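Local coordinates for protein glutamine cyclotransferase (Xanthomonas campestris, PDB 3MBR) that probably converts the N-terminal glutamine of peptides to pyroglutamate, and binds a calcium ion within a beta-propeller, at residues N153-A164 with V205-D216; I186-D194 with V220-I231. The protein carries 1 engineered substitution. All coordinates share one frame; numbering follows the deposited sequence.

Contact 1 (N153-A164 with V205-D216); sequences NELEWVNGELLA and VLNGIAFDAEHD. With CA (calcium ion), chain B.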
loop_
_atom_site.group_PDB
_atom_site.type_symbol
_atom_site.label_atom_id
_atom_site.label_comp_id
_atom_site.label_asym_id
_atom_site.label_seq_id
_atom_site.Cartn_x
_atom_site.Cartn_y
_atom_site.Cartn_z
ATOM N N ASN A 153 -4.321 1.512 5.945
ATOM C CA ASN A 153 -4.718 0.356 5.135
ATOM C C ASN A 153 -3.679 0.234 3.948
ATOM O O ASN A 153 -3.773 -0.766 3.160
ATOM C CB ASN A 153 -6.208 0.419 4.560
ATOM C CG ASN A 153 -6.368 1.474 3.421
ATOM O OD1 ASN A 153 -5.567 2.336 3.270
ATOM N ND2 ASN A 153 -7.397 1.388 2.639
ATOM N N GLU A 154 -2.736 1.207 3.752
ATOM C CA GLU A 154 -1.723 1.021 2.692
ATOM C C GLU A 154 -0.498 1.816 3.020
ATOM O O GLU A 154 -0.604 2.920 3.607
ATOM C CB GLU A 154 -2.348 1.499 1.349
ATOM C CG GLU A 154 -1.400 1.597 0.129
ATOM C CD GLU A 154 -0.688 0.325 -0.362
ATOM O OE1 GLU A 154 -0.158 0.335 -1.499
ATOM O OE2 GLU A 154 -0.546 -0.636 0.465
ATOM N N LEU A 155 0.670 1.275 2.639
ATOM C CA LEU A 155 1.962 1.944 2.896
ATOM C C LEU A 155 2.759 2.068 1.617
ATOM O O LEU A 155 2.587 1.231 0.661
ATOM C CB LEU A 155 2.813 1.038 3.815
ATOM C CG LEU A 155 2.241 0.834 5.248
ATOM C CD1 LEU A 155 3.189 -0.090 6.037
ATOM C CD2 LEU A 155 2.016 2.113 5.995
ATOM N N GLU A 156 3.676 3.041 1.600
ATOM C CA GLU A 156 4.637 3.074 0.514
ATOM C C GLU A 156 5.843 3.869 1.023
ATOM O O GLU A 156 5.674 4.989 1.558
ATOM C CB GLU A 156 4.035 3.767 -0.702
ATOM C CG GLU A 156 4.964 3.703 -1.941
ATOM C CD GLU A 156 5.216 2.300 -2.451
ATOM O OE1 GLU A 156 6.017 2.226 -3.416
ATOM O OE2 GLU A 156 4.584 1.310 -2.000
ATOM N N TRP A 157 7.041 3.376 0.801
ATOM C CA TRP A 157 8.255 4.073 1.153
ATOM C C TRP A 157 8.633 5.039 0.079
ATOM O O TRP A 157 8.748 4.621 -1.096
ATOM C CB TRP A 157 9.415 3.077 1.335
ATOM C CG TRP A 157 10.589 3.700 1.999
ATOM C CD1 TRP A 157 11.667 4.264 1.389
ATOM C CD2 TRP A 157 10.771 3.846 3.392
ATOM N NE1 TRP A 157 12.571 4.749 2.358
ATOM C CE2 TRP A 157 12.032 4.507 3.587
ATOM C CE3 TRP A 157 10.027 3.470 4.504
ATOM C CZ2 TRP A 157 12.572 4.734 4.856
ATOM C CZ3 TRP A 157 10.588 3.734 5.810
ATOM C CH2 TRP A 157 11.825 4.359 5.933
ATOM N N VAL A 158 8.823 6.325 0.403
ATOM C CA VAL A 158 9.120 7.350 -0.656
ATOM C C VAL A 158 10.193 8.255 -0.104
ATOM O O VAL A 158 9.963 8.989 0.847
ATOM C CB VAL A 158 7.853 8.167 -0.940
ATOM C CG1 VAL A 158 8.143 9.213 -2.034
ATOM C CG2 VAL A 158 6.688 7.290 -1.410
ATOM N N ASN A 159 11.366 8.190 -0.719
ATOM C CA ASN A 159 12.482 9.152 -0.358
ATOM C C ASN A 159 12.715 9.276 1.150
ATOM O O ASN A 159 12.752 10.388 1.705
ATOM C CB ASN A 159 12.159 10.545 -0.906
ATOM C CG ASN A 159 12.049 10.578 -2.436
ATOM O OD1 ASN A 159 11.209 11.321 -2.982
ATOM N ND2 ASN A 159 12.823 9.732 -3.130
ATOM N N GLY A 160 12.857 8.163 1.830
ATOM C CA GLY A 160 13.230 8.166 3.209
ATOM C C GLY A 160 12.124 8.380 4.160
ATOM O O GLY A 160 12.389 8.547 5.356
ATOM N N GLU A 161 10.888 8.426 3.650
ATOM C CA GLU A 161 9.740 8.635 4.518
ATOM C C GLU A 161 8.742 7.534 4.246
ATOM O O GLU A 161 8.761 6.901 3.175
ATOM C CB GLU A 161 9.060 9.968 4.210
ATOM C CG GLU A 161 9.937 11.106 4.697
ATOM C CD GLU A 161 9.386 12.479 4.425
ATOM O OE1 GLU A 161 9.418 13.302 5.316
ATOM O OE2 GLU A 161 8.949 12.739 3.302
ATOM N N LEU A 162 7.874 7.322 5.217
ATOM C CA LEU A 162 6.810 6.327 5.047
ATOM C C LEU A 162 5.491 7.065 4.711
ATOM O O LEU A 162 5.073 7.936 5.502
ATOM C CB LEU A 162 6.702 5.463 6.317
ATOM C CG LEU A 162 5.632 4.389 6.406
ATOM C CD1 LEU A 162 5.959 3.338 5.311
ATOM C CD2 LEU A 162 5.681 3.754 7.729
ATOM N N LEU A 163 4.859 6.753 3.599
ATOM C CA LEU A 163 3.515 7.266 3.329
ATOM C C LEU A 163 2.542 6.196 3.780
ATOM O O LEU A 163 2.716 4.985 3.513
ATOM C CB LEU A 163 3.278 7.499 1.850
ATOM C CG LEU A 163 4.085 8.630 1.162
ATOM C CD1 LEU A 163 3.578 8.959 -0.221
ATOM C CD2 LEU A 163 4.289 9.818 1.965
ATOM N N ALA A 164 1.485 6.612 4.451
ATOM C CA ALA A 164 0.453 5.660 4.925
ATOM C C ALA A 164 -0.915 6.239 4.662
ATOM O O ALA A 164 -1.201 7.392 5.037
ATOM C CB ALA A 164 0.621 5.450 6.457
ATOM N N VAL A 205 -12.428 2.765 -1.297
ATOM C CA VAL A 205 -11.447 3.533 -0.569
ATOM C C VAL A 205 -10.152 3.511 -1.358
ATOM O O VAL A 205 -9.831 2.544 -2.119
ATOM C CB VAL A 205 -11.137 2.983 0.825
ATOM C CG1 VAL A 205 -12.306 3.265 1.833
ATOM C CG2 VAL A 205 -10.791 1.524 0.797
ATOM N N LEU A 206 -9.328 4.554 -1.169
ATOM C CA LEU A 206 -7.919 4.537 -1.634
ATOM C C LEU A 206 -7.248 3.359 -0.956
ATOM O O LEU A 206 -7.443 3.138 0.271
ATOM C CB LEU A 206 -7.246 5.886 -1.260
ATOM C CG LEU A 206 -5.924 6.201 -2.022
ATOM C CD1 LEU A 206 -5.620 7.706 -2.051
ATOM C CD2 LEU A 206 -4.699 5.513 -1.478
ATOM N N ASN A 207 -6.494 2.591 -1.702
ATOM C CA ASN A 207 -5.909 1.402 -1.091
ATOM C C ASN A 207 -4.633 1.008 -1.789
ATOM O O ASN A 207 -4.083 -0.065 -1.518
ATOM C CB ASN A 207 -6.914 0.249 -1.068
ATOM C CG ASN A 207 -6.799 -0.572 0.122
ATOM O OD1 ASN A 207 -7.862 -0.902 0.652
ATOM N ND2 ASN A 207 -5.622 -1.044 0.461
ATOM N N GLY A 208 -4.107 1.830 -2.703
ATOM C CA GLY A 208 -2.878 1.466 -3.416
ATOM C C GLY A 208 -2.039 2.725 -3.536
ATOM O O GLY A 208 -2.573 3.732 -4.081
ATOM N N ILE A 209 -0.829 2.708 -3.041
ATOM C CA ILE A 209 0.097 3.824 -3.184
ATOM C C ILE A 209 1.387 3.208 -3.715
ATOM O O ILE A 209 1.948 2.332 -3.016
ATOM C CB ILE A 209 0.374 4.565 -1.849
ATOM C CG1 ILE A 209 -0.954 5.074 -1.241
ATOM C CG2 ILE A 209 1.348 5.698 -2.159
ATOM C CD1 ILE A 209 -0.775 5.510 0.224
ATOM N N ALA A 210 1.858 3.611 -4.881
ATOM C CA ALA A 210 3.051 3.000 -5.450
ATOM C C ALA A 210 4.072 4.078 -5.902
ATOM O O ALA A 210 3.670 5.005 -6.593
ATOM C CB ALA A 210 2.726 2.095 -6.629
ATOM N N PHE A 211 5.326 3.922 -5.608
ATOM C CA PHE A 211 6.308 4.890 -5.980
ATOM C C PHE A 211 7.315 4.276 -6.954
ATOM O O PHE A 211 7.863 3.154 -6.718
ATOM C CB PHE A 211 7.037 5.371 -4.714
ATOM C CG PHE A 211 8.017 6.440 -4.998
ATOM C CD1 PHE A 211 7.633 7.626 -5.596
ATOM C CD2 PHE A 211 9.357 6.278 -4.630
ATOM C CE1 PHE A 211 8.548 8.664 -5.842
ATOM C CE2 PHE A 211 10.291 7.353 -4.830
ATOM C CZ PHE A 211 9.882 8.499 -5.452
ATOM N N ASP A 212 7.494 4.946 -8.092
ATOM C CA ASP A 212 8.532 4.606 -9.081
ATOM C C ASP A 212 9.733 5.458 -8.713
ATOM O O ASP A 212 9.740 6.651 -9.017
ATOM C CB ASP A 212 7.972 4.981 -10.457
ATOM C CG ASP A 212 9.034 5.012 -11.553
ATOM O OD1 ASP A 212 8.646 5.373 -12.694
ATOM O OD2 ASP A 212 10.219 4.690 -11.316
ATOM N N ALA A 213 10.729 4.851 -8.008
ATOM C CA ALA A 213 11.812 5.689 -7.577
ATOM C C ALA A 213 12.728 6.109 -8.693
ATOM O O ALA A 213 13.372 7.183 -8.583
ATOM C CB ALA A 213 12.623 5.023 -6.431
ATOM N N GLU A 214 12.783 5.310 -9.772
ATOM C CA GLU A 214 13.730 5.691 -10.848
ATOM C C GLU A 214 13.331 7.028 -11.508
ATOM O O GLU A 214 14.158 7.844 -11.920
ATOM C CB GLU A 214 13.754 4.555 -11.863
ATOM C CG GLU A 214 14.631 4.848 -13.070
ATOM C CD GLU A 214 14.698 3.726 -14.070
ATOM O OE1 GLU A 214 15.381 3.952 -15.136
ATOM O OE2 GLU A 214 14.107 2.638 -13.797
ATOM N N HIS A 215 12.026 7.219 -11.666
ATOM C CA HIS A 215 11.547 8.404 -12.356
ATOM C C HIS A 215 10.808 9.372 -11.455
ATOM O O HIS A 215 10.320 10.367 -11.955
ATOM C CB HIS A 215 10.641 8.035 -13.539
ATOM C CG HIS A 215 11.251 7.048 -14.469
ATOM N ND1 HIS A 215 10.940 5.695 -14.440
ATOM C CD2 HIS A 215 12.176 7.201 -15.469
ATOM C CE1 HIS A 215 11.641 5.072 -15.376
ATOM N NE2 HIS A 215 12.407 5.953 -16.005
ATOM N N ASP A 216 10.771 9.075 -10.133
ATOM C CA ASP A 216 10.113 9.885 -9.109
ATOM C C ASP A 216 8.654 10.084 -9.456
ATOM O O ASP A 216 8.197 11.225 -9.507
ATOM C CB ASP A 216 10.866 11.245 -8.966
ATOM C CG ASP A 216 10.345 12.113 -7.783
ATOM O OD1 ASP A 216 9.659 11.617 -6.846
ATOM O OD2 ASP A 216 10.664 13.321 -7.838
HETATM CA CA CA B . 2.323 0.443 -1.720
HETATM O O HOH W 1 6.803 0.851 -5.461
HETATM O O HOH W 2 3.289 -1.653 -0.973
#
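Glu-154, Glu-156 and Ile-209 meet around a calcium ion. OE1 of Glu-154 binds the metal at 2.5 Å. With its anti lone pair the same oxygen also accepts the backbone N of Ile-209, at 2.9 Å and nearly straight (173°), so one atom serves both metal and strand. Its chain leaves with CG anti to the backbone N (chi1 171°) and then bends at chi2, which brings OE1 to the metal and to the N of Ile-209. Glu-156 folds the same way but divides its work: OE2 lies 2.4 Å from the calcium, while OE1 accepts a hydrogen bond from Phe-211 N at 2.9 Å, met from above the carboxylate plane. The carbonyl oxygens of Leu-155 and Ile-209, a water and the carbonyl oxygen of Leu-26 complete the shell. Strands 153-158 and 206-212 run almost parallel (8°), 6.2 Å apart at closest. They are edge strands of two different blades of the five-bladed propeller; no backbone-to-backbone bond links them, and the calcium and the side chains of Asn-153, Glu-154 and Glu-156 join them. Beside the metal, the CG2 branch of Ile-209 lies 3.6 Å from CB of Glu-156, and Ile-209 also packs on Ile-172 of strand 171-175. Further along, Val-158 lays CG1 over the centre of the Phe-211 ring, 3.7 Å from its centroid, in a CH-pi contact. At the other end, ND2 of Asn-153 donates in its own amide plane to Leu-206 O at 2.9 Å, while its OD1 accepts from Asn-165 ND2.

Contact 2 (I186-D194 with V220-I231); sequences IDLQALVPD and VTGKRWPMLYEI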
loop_
_atom_site.group_PDB
_atom_site.type_symbol
_atom_site.label_atom_id
_atom_site.label_comp_id
_atom_site.label_asym_id
_atom_site.label_seq_id
_atom_site.Cartn_x
_atom_site.Cartn_y
_atom_site.Cartn_z
ATOM N N ILE A 186 -1.590 14.660 3.169
ATOM C CA ILE A 186 -1.981 14.910 1.806
ATOM C C ILE A 186 -3.458 14.527 1.737
ATOM O O ILE A 186 -3.778 13.359 1.975
ATOM C CB ILE A 186 -1.108 14.082 0.866
ATOM C CG1 ILE A 186 0.380 14.399 1.155
ATOM C CG2 ILE A 186 -1.391 14.398 -0.565
ATOM C CD1 ILE A 186 1.275 13.242 1.043
ATOM N N ASP A 187 -4.339 15.453 1.405
ATOM C CA ASP A 187 -5.778 15.201 1.468
ATOM C C ASP A 187 -6.224 14.861 0.042
ATOM O O ASP A 187 -6.296 15.762 -0.801
ATOM C CB ASP A 187 -6.485 16.434 1.900
ATOM C CG ASP A 187 -7.989 16.226 2.015
ATOM O OD1 ASP A 187 -8.481 15.080 1.708
ATOM O OD2 ASP A 187 -8.647 17.249 2.408
ATOM N N LEU A 188 -6.440 13.593 -0.254
ATOM C CA LEU A 188 -6.820 13.213 -1.602
ATOM C C LEU A 188 -8.333 13.084 -1.792
ATOM O O LEU A 188 -8.781 12.359 -2.699
ATOM C CB LEU A 188 -6.116 11.887 -1.962
ATOM C CG LEU A 188 -4.572 12.083 -2.011
ATOM C CD1 LEU A 188 -3.898 10.719 -2.394
ATOM C CD2 LEU A 188 -4.101 13.120 -3.107
ATOM N N GLN A 189 -9.117 13.750 -0.962
ATOM C CA GLN A 189 -10.608 13.560 -1.056
ATOM C C GLN A 189 -11.100 13.814 -2.496
ATOM O O GLN A 189 -12.147 13.206 -2.945
ATOM C CB GLN A 189 -11.331 14.514 -0.087
ATOM C CG GLN A 189 -10.961 16.027 -0.283
ATOM C CD GLN A 189 -11.642 17.017 0.688
ATOM O OE1 GLN A 189 -12.504 16.640 1.488
ATOM N NE2 GLN A 189 -11.233 18.296 0.622
ATOM N N ALA A 190 -10.485 14.765 -3.209
ATOM C CA ALA A 190 -10.868 15.049 -4.602
ATOM C C ALA A 190 -10.849 13.823 -5.577
ATOM O O ALA A 190 -11.651 13.759 -6.531
ATOM C CB ALA A 190 -10.059 16.287 -5.218
ATOM N N LEU A 191 -10.046 12.818 -5.253
ATOM C CA LEU A 191 -9.880 11.649 -6.103
ATOM C C LEU A 191 -10.745 10.482 -5.703
ATOM O O LEU A 191 -10.827 9.501 -6.440
ATOM C CB LEU A 191 -8.414 11.194 -5.986
ATOM C CG LEU A 191 -7.325 12.267 -6.316
ATOM C CD1 LEU A 191 -5.957 11.630 -6.332
ATOM C CD2 LEU A 191 -7.569 12.991 -7.643
ATOM N N VAL A 192 -11.287 10.500 -4.513
ATOM C CA VAL A 192 -12.063 9.385 -3.995
ATOM C C VAL A 192 -13.431 9.425 -4.765
ATOM O O VAL A 192 -14.075 10.522 -4.905
ATOM C CB VAL A 192 -12.075 9.387 -2.424
ATOM C CG1 VAL A 192 -12.909 8.181 -1.835
ATOM C CG2 VAL A 192 -10.661 9.317 -1.877
ATOM N N PRO A 193 -13.832 8.293 -5.384
ATOM C CA PRO A 193 -15.021 8.301 -6.268
ATOM C C PRO A 193 -16.248 8.829 -5.599
ATOM O O PRO A 193 -17.054 9.526 -6.263
ATOM C CB PRO A 193 -15.227 6.825 -6.584
ATOM C CG PRO A 193 -13.838 6.325 -6.675
ATOM C CD PRO A 193 -13.074 7.026 -5.557
ATOM N N ASP A 194 -16.429 8.526 -4.321
ATOM C CA ASP A 194 -17.488 9.272 -3.636
ATOM C C ASP A 194 -17.349 9.373 -2.134
ATOM O O ASP A 194 -17.931 8.600 -1.372
ATOM C CB ASP A 194 -18.900 8.897 -4.134
ATOM C CG ASP A 194 -19.597 7.872 -3.275
ATOM O OD1 ASP A 194 -18.974 6.852 -2.850
ATOM O OD2 ASP A 194 -20.801 8.094 -3.068
ATOM N N VAL A 220 -1.538 6.553 -7.180
ATOM C CA VAL A 220 -2.531 6.146 -6.219
ATOM C C VAL A 220 -3.774 5.561 -6.913
ATOM O O VAL A 220 -4.181 6.067 -7.993
ATOM C CB VAL A 220 -2.971 7.302 -5.260
ATOM C CG1 VAL A 220 -1.801 7.825 -4.481
ATOM C CG2 VAL A 220 -3.579 8.451 -5.979
ATOM N N THR A 221 -4.371 4.545 -6.339
ATOM C CA THR A 221 -5.666 4.082 -6.814
ATOM C C THR A 221 -6.398 3.418 -5.661
ATOM O O THR A 221 -5.938 3.481 -4.506
ATOM C CB THR A 221 -5.541 3.127 -8.016
ATOM O OG1 THR A 221 -6.840 2.988 -8.645
ATOM C CG2 THR A 221 -4.977 1.751 -7.704
ATOM N N GLY A 222 -7.580 2.870 -5.904
ATOM C CA GLY A 222 -8.345 2.264 -4.817
ATOM C C GLY A 222 -9.377 1.302 -5.335
ATOM O O GLY A 222 -9.432 1.003 -6.571
ATOM N N LYS A 223 -10.130 0.738 -4.395
ATOM C CA LYS A 223 -11.017 -0.367 -4.702
ATOM C C LYS A 223 -12.038 0.050 -5.711
ATOM O O LYS A 223 -12.811 0.984 -5.515
ATOM C CB LYS A 223 -11.748 -0.851 -3.436
ATOM C CG LYS A 223 -10.743 -1.389 -2.381
ATOM C CD LYS A 223 -11.545 -2.101 -1.249
ATOM C CE LYS A 223 -10.614 -2.592 -0.177
ATOM N NZ LYS A 223 -9.770 -3.632 -0.538
ATOM N N ARG A 224 -12.053 -0.635 -6.901
ATOM C CA ARG A 224 -13.046 -0.380 -7.944
ATOM C C ARG A 224 -12.920 1.035 -8.567
ATOM O O ARG A 224 -13.803 1.481 -9.303
ATOM C CB ARG A 224 -14.494 -0.609 -7.491
ATOM C CG ARG A 224 -14.610 -2.074 -6.989
ATOM C CD ARG A 224 -15.941 -2.601 -7.092
ATOM N NE ARG A 224 -16.770 -2.013 -6.116
ATOM C CZ ARG A 224 -18.109 -2.044 -6.251
ATOM N NH1 ARG A 224 -18.718 -2.655 -7.354
ATOM N NH2 ARG A 224 -18.897 -1.494 -5.318
ATOM N N TRP A 225 -11.788 1.698 -8.309
ATOM C CA TRP A 225 -11.624 3.038 -8.928
ATOM C C TRP A 225 -11.528 2.878 -10.461
ATOM O O TRP A 225 -10.882 1.954 -10.961
ATOM C CB TRP A 225 -10.377 3.739 -8.463
ATOM C CG TRP A 225 -10.485 4.303 -7.073
ATOM C CD1 TRP A 225 -11.283 3.888 -6.036
ATOM C CD2 TRP A 225 -9.663 5.352 -6.551
ATOM N NE1 TRP A 225 -11.003 4.637 -4.903
ATOM C CE2 TRP A 225 -10.028 5.537 -5.199
ATOM C CE3 TRP A 225 -8.628 6.124 -7.085
ATOM C CZ2 TRP A 225 -9.376 6.481 -4.344
ATOM C CZ3 TRP A 225 -7.986 7.078 -6.267
ATOM C CH2 TRP A 225 -8.347 7.251 -4.943
ATOM N N PRO A 226 -12.081 3.842 -11.220
ATOM C CA PRO A 226 -12.013 3.755 -12.695
ATOM C C PRO A 226 -10.664 4.251 -13.204
ATOM O O PRO A 226 -10.340 4.014 -14.392
ATOM C CB PRO A 226 -13.140 4.676 -13.184
ATOM C CG PRO A 226 -13.225 5.700 -12.067
ATOM C CD PRO A 226 -12.979 4.914 -10.785
ATOM N N MET A 227 -9.859 4.873 -12.354
ATOM C CA MET A 227 -8.590 5.455 -12.738
ATOM C C MET A 227 -7.552 5.236 -11.663
ATOM O O MET A 227 -7.845 4.982 -10.507
ATOM C CB MET A 227 -8.722 6.979 -12.938
ATOM C CG MET A 227 -9.644 7.351 -14.145
ATOM S SD MET A 227 -9.790 9.057 -14.491
ATOM C CE MET A 227 -11.208 9.456 -13.425
ATOM N N LEU A 228 -6.334 5.313 -12.133
ATOM C CA LEU A 228 -5.137 5.344 -11.317
ATOM C C LEU A 228 -4.491 6.698 -11.596
ATOM O O LEU A 228 -4.389 7.085 -12.774
ATOM C CB LEU A 228 -4.238 4.115 -11.619
ATOM C CG LEU A 228 -2.834 4.082 -10.980
ATOM C CD1 LEU A 228 -2.476 2.732 -10.597
ATOM C CD2 LEU A 228 -1.857 4.750 -11.916
ATOM N N TYR A 229 -4.054 7.381 -10.566
ATOM C CA TYR A 229 -3.517 8.763 -10.749
ATOM C C TYR A 229 -2.053 8.832 -10.452
ATOM O O TYR A 229 -1.591 8.308 -9.453
ATOM C CB TYR A 229 -4.177 9.722 -9.782
ATOM C CG TYR A 229 -5.672 9.828 -9.995
ATOM C CD1 TYR A 229 -6.554 8.985 -9.294
ATOM C CD2 TYR A 229 -6.206 10.754 -10.846
ATOM C CE1 TYR A 229 -7.910 9.069 -9.465
ATOM C CE2 TYR A 229 -7.587 10.859 -11.000
ATOM C CZ TYR A 229 -8.433 9.965 -10.353
ATOM O OH TYR A 229 -9.790 10.103 -10.488
ATOM N N GLU A 230 -1.293 9.485 -11.325
ATOM C CA GLU A 230 0.083 9.905 -10.983
ATOM C C GLU A 230 -0.071 11.297 -10.402
ATOM O O GLU A 230 -0.653 12.172 -11.028
ATOM C CB GLU A 230 0.949 9.953 -12.277
ATOM C CG GLU A 230 2.374 10.399 -12.009
ATOM C CD GLU A 230 3.224 10.401 -13.264
ATOM O OE1 GLU A 230 4.306 11.004 -13.198
ATOM O OE2 GLU A 230 2.811 9.795 -14.279
ATOM N N ILE A 231 0.481 11.497 -9.219
ATOM C CA ILE A 231 0.375 12.791 -8.514
ATOM C C ILE A 231 1.792 13.295 -8.136
ATOM O O ILE A 231 2.679 12.497 -7.875
ATOM C CB ILE A 231 -0.508 12.667 -7.291
ATOM C CG1 ILE A 231 0.069 11.752 -6.259
ATOM C CG2 ILE A 231 -1.961 12.270 -7.620
ATOM C CD1 ILE A 231 -0.707 11.823 -4.918
#
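Leu-191 and Pro-193, on the irregular turn that follows strand 182-187, face Tyr-229 and Trp-225 of the hairpin formed by strands 217-222 and 227-233, with CA atoms 8.4 Å apart for Leu-191 and Tyr-229 and 6.8 Å for Pro-193 and Trp-225. Leu-191 slides alongside Tyr-229 and sets CD2 over the middle of its ring, 4.0 Å from the centroid and 10° off the normal. Its other methyl, CD1, touches CG2 of Val-220, the two side chains crossing at about a right angle. Leu-188 meets the hairpin tip to tip, CD1 against Val-220 CG1 and CD2 against Ile-231 CD1, each pair at 4.1 Å. Pro-193 brings CD over the five-membered ring of Trp-225, 3.5 Å from its centroid, while Leu-191 O lies above the CZ3-CH2 rim of the six-membered ring on the same face. Backbone of Thr-221 and Gly-222 lies against the opposite face, so the indole is sandwiched, and NE1 is hydrogen-bonded to Asp-204 O, which helps to fix the ring's rotation. The turn and the blade that unites the two chain ends are thus joined by methyl, methylene and ring surfaces, whose fit depends on shape and CH-pi attraction rather than on directional polar bonds.

Both contacts join the blade that runs from strand 152-158 to strand 182-187 to the blade of strands 206-212, 217-222 and 227-233, which N-terminal strand 9-16 completes next to 227-233, closing the propeller ring. Both are largely buried. Contact 1 is centred about 7 Å from the centre of the chain and pairs edge strands; contact 2, centred about 13 Å from it, uses the turn leaving the first blade and a hairpin of the second, and reaches the surface at Pro-193 and Pro-226. Carboxylates, carbonyls and a metal dominate contact 1, aliphatic and aromatic groups contact 2. They adjoin directly: Val-205 and Asn-207 probably hydrogen-bond to Lys-223 and Thr-221, and Leu-206 packs on Leu-188.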